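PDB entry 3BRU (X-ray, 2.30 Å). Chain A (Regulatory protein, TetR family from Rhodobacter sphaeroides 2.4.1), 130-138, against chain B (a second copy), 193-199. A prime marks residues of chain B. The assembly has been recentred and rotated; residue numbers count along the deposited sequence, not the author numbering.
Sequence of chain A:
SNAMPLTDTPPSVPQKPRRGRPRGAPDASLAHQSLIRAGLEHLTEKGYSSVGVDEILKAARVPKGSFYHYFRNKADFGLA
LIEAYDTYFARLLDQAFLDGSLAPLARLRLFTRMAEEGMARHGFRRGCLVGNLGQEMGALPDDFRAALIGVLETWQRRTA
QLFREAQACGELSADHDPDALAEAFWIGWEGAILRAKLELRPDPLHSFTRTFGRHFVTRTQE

Chain A, residues 130-138: VGNLGQEMG
Chain B 193-199: ILRAKLE

Two helices from two copies of one protein meet here, their N-to-C directions 61° apart and their axes 9.5 Å apart at closest approach. Chain A is helical through 130-135; Glu136 (phi/psi -95/19) is the first residue to leave helical values, and 137-138 are 3-10. Chain B is helical throughout 193-199. CA-to-CA distances set the register: Gln135 lies 5.4 Å from Leu194′ and Gly134 5.9 Å from Leu198′. Together the stretches bury 377 Å², most of it under Gln135, Leu194′ and Leu198′, with Lys197′ close behind.

Leu194′ (chi1 180°, chi2 166°, both t) points its CA-to-CB bond sideways and lies along the chain A helix. Its CD1 is 3.7 Å from Gly131 O and its CD2 4.1 Å from Gly134 C, so the branched end packs directly on backbone. Glycine suits position 134: an ideal CB there would point toward chain B, only 3.3 Å from Leu194′ CD2, and would also clash with its own helix at Val130 O, 2.9 Å away.

Gln135 covers the largest area, 76 Å². Its CB also starts sideways, but chi1 -164° (t), chi2 72° (p) and chi3 -62° bring the amide nearer, placing Gln135 OE1 3.4 Å from Leu194′ CG. Gln135 NE2 is hydrogen-bonded elsewhere in the structure. Across the interface, the direct hydrogen bond uses the backbone instead: Lys197′ NZ donates to Gln135 O at 3.2 Å. Although Gln135 OE1 is 2.8 Å from Lys197′ NZ, the angle is too poor for a hydrogen bond. Lys197′ suits this place because its CB points toward chain A and its long chain (chi1 -176°, chi2 162°, chi3 104°, chi4 -89°) carries the amine to a carbonyl near the helix end.

One water extends this polar patch. Water 1 donates to Gly134 O (2.9 Å) and Leu194′ O (2.6 Å) and accepts from Lys197′ NZ (2.9 Å), linking backbone carbonyls of both chains. Leu194′ O also accepts the helical bond from Leu198′ N at 2.9 Å.

Leu198′ (chi1 170°, t; chi2 65°, p) supplies the apolar contact one turn on. Its CB bond runs sideways, yet its end comes nearer: Leu198′ CD1 meets Met137 CG at 3.7 Å. Met137, a selenomethionine with chi1 -170° (t) and chi2 59° (p), aims its CB toward chain B, while chi3 -123° completes a side chain whose end leads away. The closest approach is made by its CG methylene, with Met137 SE next to it, 4.0 Å from Leu198′ CD1.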

ATOM      1  N   VAL A 130       6.546  -7.646  -0.236  1.00 21.12           N
ATOM      2  CA  VAL A 130       6.781  -6.843   0.941  1.00 20.29           C
ATOM      3  C   VAL A 130       5.657  -5.848   1.204  1.00 19.80           C
ATOM      4  O   VAL A 130       5.290  -5.566   2.361  1.00 19.79           O
ATOM      5  CB  VAL A 130       8.181  -6.173   0.849  1.00 20.48           C
ATOM      6  CG1 VAL A 130       8.362  -5.077   1.917  1.00 19.35           C
ATOM      7  CG2 VAL A 130       9.261  -7.254   0.954  1.00 20.71           C
ATOM      8  N   GLY A 131       5.105  -5.315   0.128  1.00 19.82           N
ATOM      9  CA  GLY A 131       3.956  -4.425   0.235  1.00 19.41           C
ATOM     10  C   GLY A 131       2.727  -5.200   0.626  1.00 19.72           C
ATOM     11  O   GLY A 131       1.976  -4.751   1.511  1.00 19.01           O
ATOM     12  N   ASN A 132       2.490  -6.343  -0.031  1.00 19.80           N
ATOM     13  CA  ASN A 132       1.332  -7.189   0.349  1.00 21.74           C
ATOM     14  C   ASN A 132       1.359  -7.562   1.821  1.00 21.81           C
ATOM     15  O   ASN A 132       0.343  -7.441   2.497  1.00 22.73           O
ATOM     16  CB  ASN A 132       1.237  -8.489  -0.449  1.00 21.75           C
ATOM     17  CG  ASN A 132       0.903  -8.280  -1.923  1.00 25.04           C
ATOM     18  OD1 ASN A 132       0.802  -7.143  -2.438  1.00 28.90           O
ATOM     19  ND2 ASN A 132       0.723  -9.396  -2.622  1.00 28.39           N
ATOM     20  N   LEU A 133       2.496  -8.042   2.320  1.00 21.87           N
ATOM     21  CA  LEU A 133       2.547  -8.494   3.700  1.00 22.08           C
ATOM     22  C   LEU A 133       2.525  -7.303   4.661  1.00 22.77           C
ATOM     23  O   LEU A 133       1.903  -7.376   5.744  1.00 22.96           O
ATOM     24  CB  LEU A 133       3.774  -9.360   3.969  1.00 22.19           C
ATOM     25  CG  LEU A 133       3.969 -10.684   3.229  1.00 24.12           C
ATOM     26  CD1 LEU A 133       5.207 -11.389   3.759  1.00 24.79           C
ATOM     27  CD2 LEU A 133       2.785 -11.596   3.331  1.00 23.51           C
ATOM     28  N   GLY A 134       3.209  -6.223   4.276  1.00 22.96           N
ATOM     29  CA  GLY A 134       3.239  -4.988   5.068  1.00 23.59           C
ATOM     30  C   GLY A 134       1.861  -4.430   5.393  1.00 23.94           C
ATOM     31  O   GLY A 134       1.561  -4.082   6.543  1.00 24.03           O
ATOM     32  N   GLN A 135       1.029  -4.339   4.370  1.00 24.40           N
ATOM     33  CA  GLN A 135      -0.366  -3.974   4.530  1.00 25.60           C
ATOM     34  C   GLN A 135      -1.180  -4.892   5.455  1.00 26.28           C
ATOM     35  O   GLN A 135      -2.063  -4.403   6.156  1.00 26.94           O
ATOM     36  CB  GLN A 135      -1.055  -3.863   3.168  1.00 25.28           C
ATOM     37  CG  GLN A 135      -2.374  -3.115   3.219  1.00 25.58           C
ATOM     38  CD  GLN A 135      -2.222  -1.600   3.441  1.00 26.25           C
ATOM     39  OE1 GLN A 135      -1.697  -1.163   4.465  1.00 26.75           O
ATOM     40  NE2 GLN A 135      -2.742  -0.797   2.498  1.00 24.16           N
ATOM     41  N   GLU A 136      -0.920  -6.199   5.458  1.00 26.52           N
ATOM     42  CA  GLU A 136      -1.675  -7.072   6.370  1.00 27.45           C
ATOM     43  C   GLU A 136      -1.003  -7.368   7.720  1.00 26.64           C
ATOM     44  O   GLU A 136      -1.360  -8.326   8.404  1.00 26.49           O
ATOM     45  CB  GLU A 136      -2.113  -8.365   5.674  1.00 28.40           C
ATOM     46  CG  GLU A 136      -0.989  -9.270   5.248  1.00 33.98           C
ATOM     47  CD  GLU A 136      -1.430 -10.272   4.157  1.00 41.32           C
ATOM     48  OE1 GLU A 136      -0.635 -10.420   3.170  1.00 42.54           O
ATOM     49  OE2 GLU A 136      -2.555 -10.883   4.283  1.00 41.22           O
HETATM   50  N   MSE A 137      -0.042  -6.533   8.099  1.00 25.72           N
HETATM   51  CA  MSE A 137       0.709  -6.688   9.332  1.00 24.83           C
HETATM   52  C   MSE A 137      -0.163  -6.995  10.582  1.00 25.06           C
HETATM   53  O   MSE A 137       0.255  -7.779  11.425  1.00 25.14           O
HETATM   54  CB  MSE A 137       1.607  -5.462   9.549  1.00 24.11           C
HETATM   55  CG  MSE A 137       2.628  -5.612  10.700  1.00 24.56           C
HETATM   56 SE   MSE A 137       3.904  -7.098  10.558  0.50 20.10          SE
HETATM   57  CE  MSE A 137       3.542  -8.094  12.256  1.00 21.16           C
ATOM     58  N   GLY A 138      -1.362  -6.412  10.701  1.00 24.79           N
ATOM     59  CA  GLY A 138      -2.227  -6.703  11.844  1.00 24.79           C
ATOM     60  C   GLY A 138      -2.572  -8.192  11.998  1.00 25.80           C
ATOM     61  O   GLY A 138      -2.887  -8.645  13.112  1.00 25.53           O
TER
ATOM     62  N   ILE B 193       0.217   5.552   4.863  1.00 18.72           N
ATOM     63  CA  ILE B 193      -0.590   4.851   5.856  1.00 18.93           C
ATOM     64  C   ILE B 193      -0.179   3.392   5.977  1.00 18.33           C
ATOM     65  O   ILE B 193      -0.163   2.864   7.063  1.00 18.08           O
ATOM     66  CB  ILE B 193      -2.113   4.966   5.555  1.00 19.54           C
ATOM     67  CG1 ILE B 193      -2.604   6.372   5.852  1.00 20.59           C
ATOM     68  CG2 ILE B 193      -2.932   4.044   6.461  1.00 19.90           C
ATOM     69  CD1 ILE B 193      -3.815   6.743   5.052  1.00 23.99           C
ATOM     70  N   LEU B 194       0.145   2.731   4.867  1.00 18.97           N
ATOM     71  CA  LEU B 194       0.631   1.345   4.934  1.00 18.39           C
ATOM     72  C   LEU B 194       1.870   1.267   5.862  1.00 18.37           C
ATOM     73  O   LEU B 194       1.940   0.433   6.795  1.00 19.61           O
ATOM     74  CB  LEU B 194       0.920   0.803   3.521  1.00 18.24           C
ATOM     75  CG  LEU B 194       1.447  -0.638   3.315  1.00 19.00           C
ATOM     76  CD1 LEU B 194       1.352  -1.105   1.857  1.00 18.17           C
ATOM     77  CD2 LEU B 194       2.889  -0.831   3.778  1.00 20.82           C
ATOM     78  N   ARG B 195       2.812   2.177   5.636  1.00 16.77           N
ATOM     79  CA  ARG B 195       4.063   2.201   6.349  1.00 16.19           C
ATOM     80  C   ARG B 195       3.869   2.588   7.812  1.00 17.05           C
ATOM     81  O   ARG B 195       4.523   2.003   8.675  1.00 18.08           O
ATOM     82  CB  ARG B 195       5.077   3.140   5.679  1.00 15.34           C
ATOM     83  CG  ARG B 195       5.551   2.708   4.304  1.00 16.44           C
ATOM     84  CD  ARG B 195       6.401   1.478   4.390  1.00 17.02           C
ATOM     85  NE  ARG B 195       7.617   1.814   5.120  1.00 19.70           N
ATOM     86  CZ  ARG B 195       8.732   2.261   4.549  1.00 22.33           C
ATOM     87  NH1 ARG B 195       8.830   2.401   3.210  1.00 17.38           N
ATOM     88  NH2 ARG B 195       9.763   2.568   5.334  1.00 22.62           N
ATOM     89  N   ALA B 196       2.992   3.551   8.103  1.00 16.05           N
ATOM     90  CA  ALA B 196       2.734   3.945   9.492  1.00 16.73           C
ATOM     91  C   ALA B 196       2.140   2.800  10.307  1.00 17.17           C
ATOM     92  O   ALA B 196       2.517   2.601  11.455  1.00 17.33           O
ATOM     93  CB  ALA B 196       1.836   5.219   9.576  1.00 15.10           C
ATOM     94  N   LYS B 197       1.206   2.065   9.712  1.00 18.17           N
ATOM     95  CA  LYS B 197       0.581   0.905  10.344  1.00 19.62           C
ATOM     96  C   LYS B 197       1.581  -0.240  10.508  1.00 20.73           C
ATOM     97  O   LYS B 197       1.512  -1.001  11.456  1.00 21.70           O
ATOM     98  CB  LYS B 197      -0.624   0.468   9.502  1.00 19.28           C
ATOM     99  CG  LYS B 197      -1.430  -0.681  10.080  1.00 22.52           C
ATOM    100  CD  LYS B 197      -2.815  -0.769   9.442  1.00 25.53           C
ATOM    101  CE  LYS B 197      -2.879  -1.900   8.446  1.00 27.32           C
ATOM    102  NZ  LYS B 197      -2.466  -1.413   7.137  1.00 28.22           N
ATOM    103  N   LEU B 198       2.509  -0.375   9.564  1.00 22.43           N
ATOM    104  CA  LEU B 198       3.564  -1.396   9.675  1.00 22.28           C
ATOM    105  C   LEU B 198       4.537  -1.035  10.797  1.00 22.80           C
ATOM    106  O   LEU B 198       4.916  -1.884  11.572  1.00 22.80           O
ATOM    107  CB  LEU B 198       4.317  -1.549   8.346  1.00 21.35           C
ATOM    108  CG  LEU B 198       5.576  -2.391   8.373  1.00 20.37           C
ATOM    109  CD1 LEU B 198       5.253  -3.838   8.701  1.00 17.95           C
ATOM    110  CD2 LEU B 198       6.291  -2.273   7.005  1.00 21.05           C
ATOM    111  N   GLU B 199       4.913   0.234  10.884  1.00 23.74           N
ATOM    112  CA  GLU B 199       5.935   0.670  11.838  1.00 24.97           C
ATOM    113  C   GLU B 199       5.311   1.144  13.146  1.00 24.76           C
ATOM    114  O   GLU B 199       6.018   1.380  14.101  1.00 25.22           O
ATOM    115  CB  GLU B 199       6.765   1.771  11.208  1.00 24.33           C
ATOM    116  CG  GLU B 199       7.409   1.286   9.912  1.00 29.51           C
ATOM    117  CD  GLU B 199       8.377   2.290   9.327  1.00 35.63           C
ATOM    118  OE1 GLU B 199       9.269   2.750  10.088  1.00 40.77           O
ATOM    119  OE2 GLU B 199       8.242   2.618   8.122  1.00 37.02           O
TER
HETATM  120  O   HOH W   1       0.434  -1.547   7.361  1.00 38.26           O